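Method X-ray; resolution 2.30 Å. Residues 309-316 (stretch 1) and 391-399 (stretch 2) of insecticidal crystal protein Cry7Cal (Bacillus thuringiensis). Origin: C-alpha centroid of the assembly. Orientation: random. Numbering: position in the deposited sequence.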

# COMPACT_ATOMS: atom_id res chain seq x y z
N ASN A 309 -20.87 2.30 38.19
CA ASN A 309 -20.88 3.53 38.98
C ASN A 309 -21.19 4.66 38.01
O ASN A 309 -22.31 5.18 37.99
N ASP A 310 -20.23 5.01 37.15
CA ASP A 310 -20.61 5.68 35.91
C ASP A 310 -21.61 4.79 35.17
O ASP A 310 -21.74 3.59 35.45
N ARG A 311 -22.29 5.38 34.19
CA ARG A 311 -23.18 4.63 33.32
C ARG A 311 -22.84 4.97 31.88
O ARG A 311 -22.56 6.13 31.57
N PHE A 312 -22.80 3.96 31.01
CA PHE A 312 -22.26 4.12 29.66
C PHE A 312 -22.51 2.86 28.85
O PHE A 312 -22.54 1.76 29.40
N ALA A 313 -22.65 3.04 27.55
CA ALA A 313 -22.83 1.90 26.66
C ALA A 313 -21.48 1.28 26.31
O ALA A 313 -20.44 1.95 26.35
N ILE A 314 -21.51 -0.03 26.03
CA ILE A 314 -20.39 -0.80 25.53
C ILE A 314 -20.92 -1.68 24.41
O ILE A 314 -22.07 -2.13 24.45
N TRP A 315 -20.08 -1.94 23.40
CA TRP A 315 -20.52 -2.81 22.31
C TRP A 315 -20.64 -4.23 22.82
O TRP A 315 -19.78 -4.71 23.56
N THR A 316 -21.72 -4.91 22.42
CA THR A 316 -21.80 -6.35 22.64
C THR A 316 -21.29 -7.14 21.43
O THR A 316 -20.85 -8.28 21.58
N ALA A 391 -23.50 8.84 12.33
CA ALA A 391 -22.94 8.65 13.66
C ALA A 391 -23.96 7.94 14.54
O ALA A 391 -25.13 7.78 14.19
N PHE A 392 -23.46 7.45 15.67
CA PHE A 392 -24.29 7.04 16.79
C PHE A 392 -23.65 7.60 18.05
O PHE A 392 -22.42 7.69 18.15
N SER A 393 -24.50 8.01 18.98
CA SER A 393 -24.06 8.57 20.26
C SER A 393 -24.88 7.88 21.34
O SER A 393 -26.09 8.13 21.46
N PHE A 394 -24.23 7.00 22.08
CA PHE A 394 -24.88 6.21 23.12
C PHE A 394 -24.56 6.78 24.49
O PHE A 394 -23.63 7.57 24.66
N SER A 395 -25.31 6.32 25.48
CA SER A 395 -25.24 6.91 26.81
C SER A 395 -23.82 6.84 27.34
O SER A 395 -23.08 5.89 27.07
N ASN A 396 -23.43 7.87 28.07
CA ASN A 396 -22.10 7.98 28.64
C ASN A 396 -22.05 9.19 29.56
O ASN A 396 -22.14 10.33 29.11
N ASN A 397 -21.94 8.95 30.87
CA ASN A 397 -21.80 10.03 31.83
C ASN A 397 -20.42 10.05 32.46
O ASN A 397 -20.25 10.65 33.53
N ILE A 398 -19.45 9.38 31.84
CA ILE A 398 -18.06 9.50 32.31
C ILE A 398 -17.57 10.91 32.00
O ILE A 398 -17.80 11.40 30.88
N PRO A 399 -16.93 11.60 32.95
CA PRO A 399 -16.41 12.94 32.66
C PRO A 399 -15.52 12.93 31.43
O PRO A 399 -14.74 11.99 31.22

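The most unusual feature of this contact is that a side chain takes the place of a backbone acceptor: the amide Arg311 N donates to Asn397 OD1 over 2.7 Å, almost linearly at 171°. Asn397 adopts a p rotamer (chi1 68°, chi2 12°), which carries its carboxamide back toward the first stretch although its CA-to-CB bond points sideways. Its own amide completes a two-way pairing with the same residue, Asn397 N donating to Arg311 O at 3.0 Å. Asn397 OD1 also lies 3.4 Å from Asp310 CB, while the carboxamide nitrogen donates to a water, with 3.0 Å from Asn397 ND2 to water 1. That water in turn donates to the carbonyl of Asn309, 2.6 Å from Asn309 O.

A second water ties the stretches together nearby, donating to Asp310 OD1 at 3.0 Å and to Asn397 O at 2.8 Å. The CA-to-CB bond of Asp310 points toward the second stretch, placing Asp310 CB 3.7 Å from Ile398 CG1; the side chain is an m rotamer and its OD1 accepts from this water.

Beyond this polar end, Phe312 and Asn396 form a single beta bridge. One residue further on, Ala313 N donates to Ser395 O at 2.9 Å, and the same carbonyl receives a CA-H...O contact, with Phe312 CA 3.2 Å from Ser395 O. Asn396, a t rotamer, turns its carboxamide to its own stretch: Ile398 N donates to Asn396 OD1 at 2.9 Å.

Three apolar contacts follow, the last two joined through the neighbouring rings of Phe392 and Phe394. Phe312, in a p rotamer with chi2 near 87°, is directed sideways, and its ring meets the m,t side chain of Ile398 obliquely, CD2 of Phe312 lying 3.6 Å from CD1 of Ile398. Ala313 points toward the second stretch and meets Phe394, an m rotamer that points back toward it; Ala313 CB and Phe394 CB approach to 3.5 Å, so the two side chains touch at their bases. Ile314 points away and takes no part. Trp315 starts sideways, but its m rotamer brings the indole nearer to Phe392, a p rotamer pointing toward the first stretch. Here Trp315 CZ2 reaches Phe392 CZ at 3.8 Å, near the plane of the phenylalanine ring and at its edge.

Besides its two backbone hydrogen bonds, Arg311 lays the base of its side chain (chi1 147°, between wells) against the second stretch, Arg311 CB 3.8 Å from Asn397 ND2 and Arg311 CG 4.0 Å from Ser395 OG, before its end leads away.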

# COMPACT_ATOMS: atom_id res chain seq x y z
CB ASN A 309 -19.56 3.78 39.70
CG ASN A 309 -18.36 3.25 38.93
OD1 ASN A 309 -17.87 3.91 38.02
ND2 ASN A 309 -17.82 2.11 39.37
CB ASP A 310 -19.41 5.89 35.00
CG ASP A 310 -18.21 6.45 35.73
OD1 ASP A 310 -18.33 7.47 36.43
OD2 ASP A 310 -17.12 5.86 35.55
CB ARG A 311 -24.68 4.91 33.67
CG ARG A 311 -25.67 4.87 32.50
CD ARG A 311 -27.15 4.95 33.00
NE ARG A 311 -27.57 3.66 33.59
CZ ARG A 311 -28.48 2.84 33.05
NH1 ARG A 311 -29.08 3.19 31.92
NH2 ARG A 311 -28.79 1.69 33.65
CB PHE A 312 -20.76 4.40 29.68
CG PHE A 312 -19.99 3.39 30.45
CD1 PHE A 312 -19.53 2.22 29.84
CD2 PHE A 312 -19.73 3.59 31.81
CE1 PHE A 312 -18.84 1.28 30.56
CE2 PHE A 312 -19.01 2.65 32.53
CZ PHE A 312 -18.57 1.48 31.90
CB ALA A 313 -23.57 2.33 25.39
CB ILE A 314 -19.73 -1.70 26.61
CG1 ILE A 314 -20.73 -2.75 27.09
CG2 ILE A 314 -19.16 -0.88 27.78
CD1 ILE A 314 -20.14 -3.80 28.03
CB TRP A 315 -19.56 -2.80 21.12
CG TRP A 315 -19.29 -1.48 20.48
CD1 TRP A 315 -19.59 -0.25 20.98
CD2 TRP A 315 -18.66 -1.27 19.22
NE1 TRP A 315 -19.18 0.72 20.11
CE2 TRP A 315 -18.61 0.12 19.01
CE3 TRP A 315 -18.14 -2.11 18.24
CZ2 TRP A 315 -18.05 0.69 17.88
CZ3 TRP A 315 -17.59 -1.55 17.10
CH2 TRP A 315 -17.55 -0.16 16.93
CB THR A 316 -23.25 -6.74 22.93
OG1 THR A 316 -24.04 -6.51 21.76
CG2 THR A 316 -23.83 -5.88 24.08
CB ALA A 391 -22.52 9.98 14.29
CB PHE A 392 -24.46 5.50 16.92
CG PHE A 392 -23.17 4.73 17.14
CD1 PHE A 392 -22.59 4.65 18.40
CD2 PHE A 392 -22.58 4.04 16.09
CE1 PHE A 392 -21.42 3.93 18.61
CE2 PHE A 392 -21.41 3.32 16.29
CZ PHE A 392 -20.82 3.27 17.55
CB SER A 393 -24.24 10.08 20.30
OG SER A 393 -23.38 10.64 21.27
CB PHE A 394 -24.43 4.75 23.04
CG PHE A 394 -24.88 4.06 21.80
CD1 PHE A 394 -26.10 4.36 21.22
CD2 PHE A 394 -24.07 3.10 21.20
CE1 PHE A 394 -26.51 3.72 20.07
CE2 PHE A 394 -24.47 2.45 20.05
CZ PHE A 394 -25.70 2.76 19.49
CB SER A 395 -26.16 6.20 27.78
OG SER A 395 -25.42 5.26 28.54
CB ASN A 396 -21.05 8.08 27.52
CG ASN A 396 -19.67 8.38 28.04
OD1 ASN A 396 -19.37 8.14 29.22
ND2 ASN A 396 -18.82 8.91 27.17
CB ASN A 397 -22.90 9.96 32.90
CG ASN A 397 -22.76 8.75 33.83
OD1 ASN A 397 -21.73 8.04 33.86
ND2 ASN A 397 -23.79 8.53 34.63
CB ILE A 398 -17.17 8.45 31.66
CG1 ILE A 398 -17.72 7.05 31.88
CG2 ILE A 398 -15.77 8.50 32.24
CD1 ILE A 398 -17.21 6.05 30.86
CB PRO A 399 -15.63 13.31 33.93
CG PRO A 399 -16.19 12.45 35.00
CD PRO A 399 -16.66 11.19 34.34
O HOH W 1 -23.64 7.30 37.32
O HOH W 2 -19.94 10.03 36.26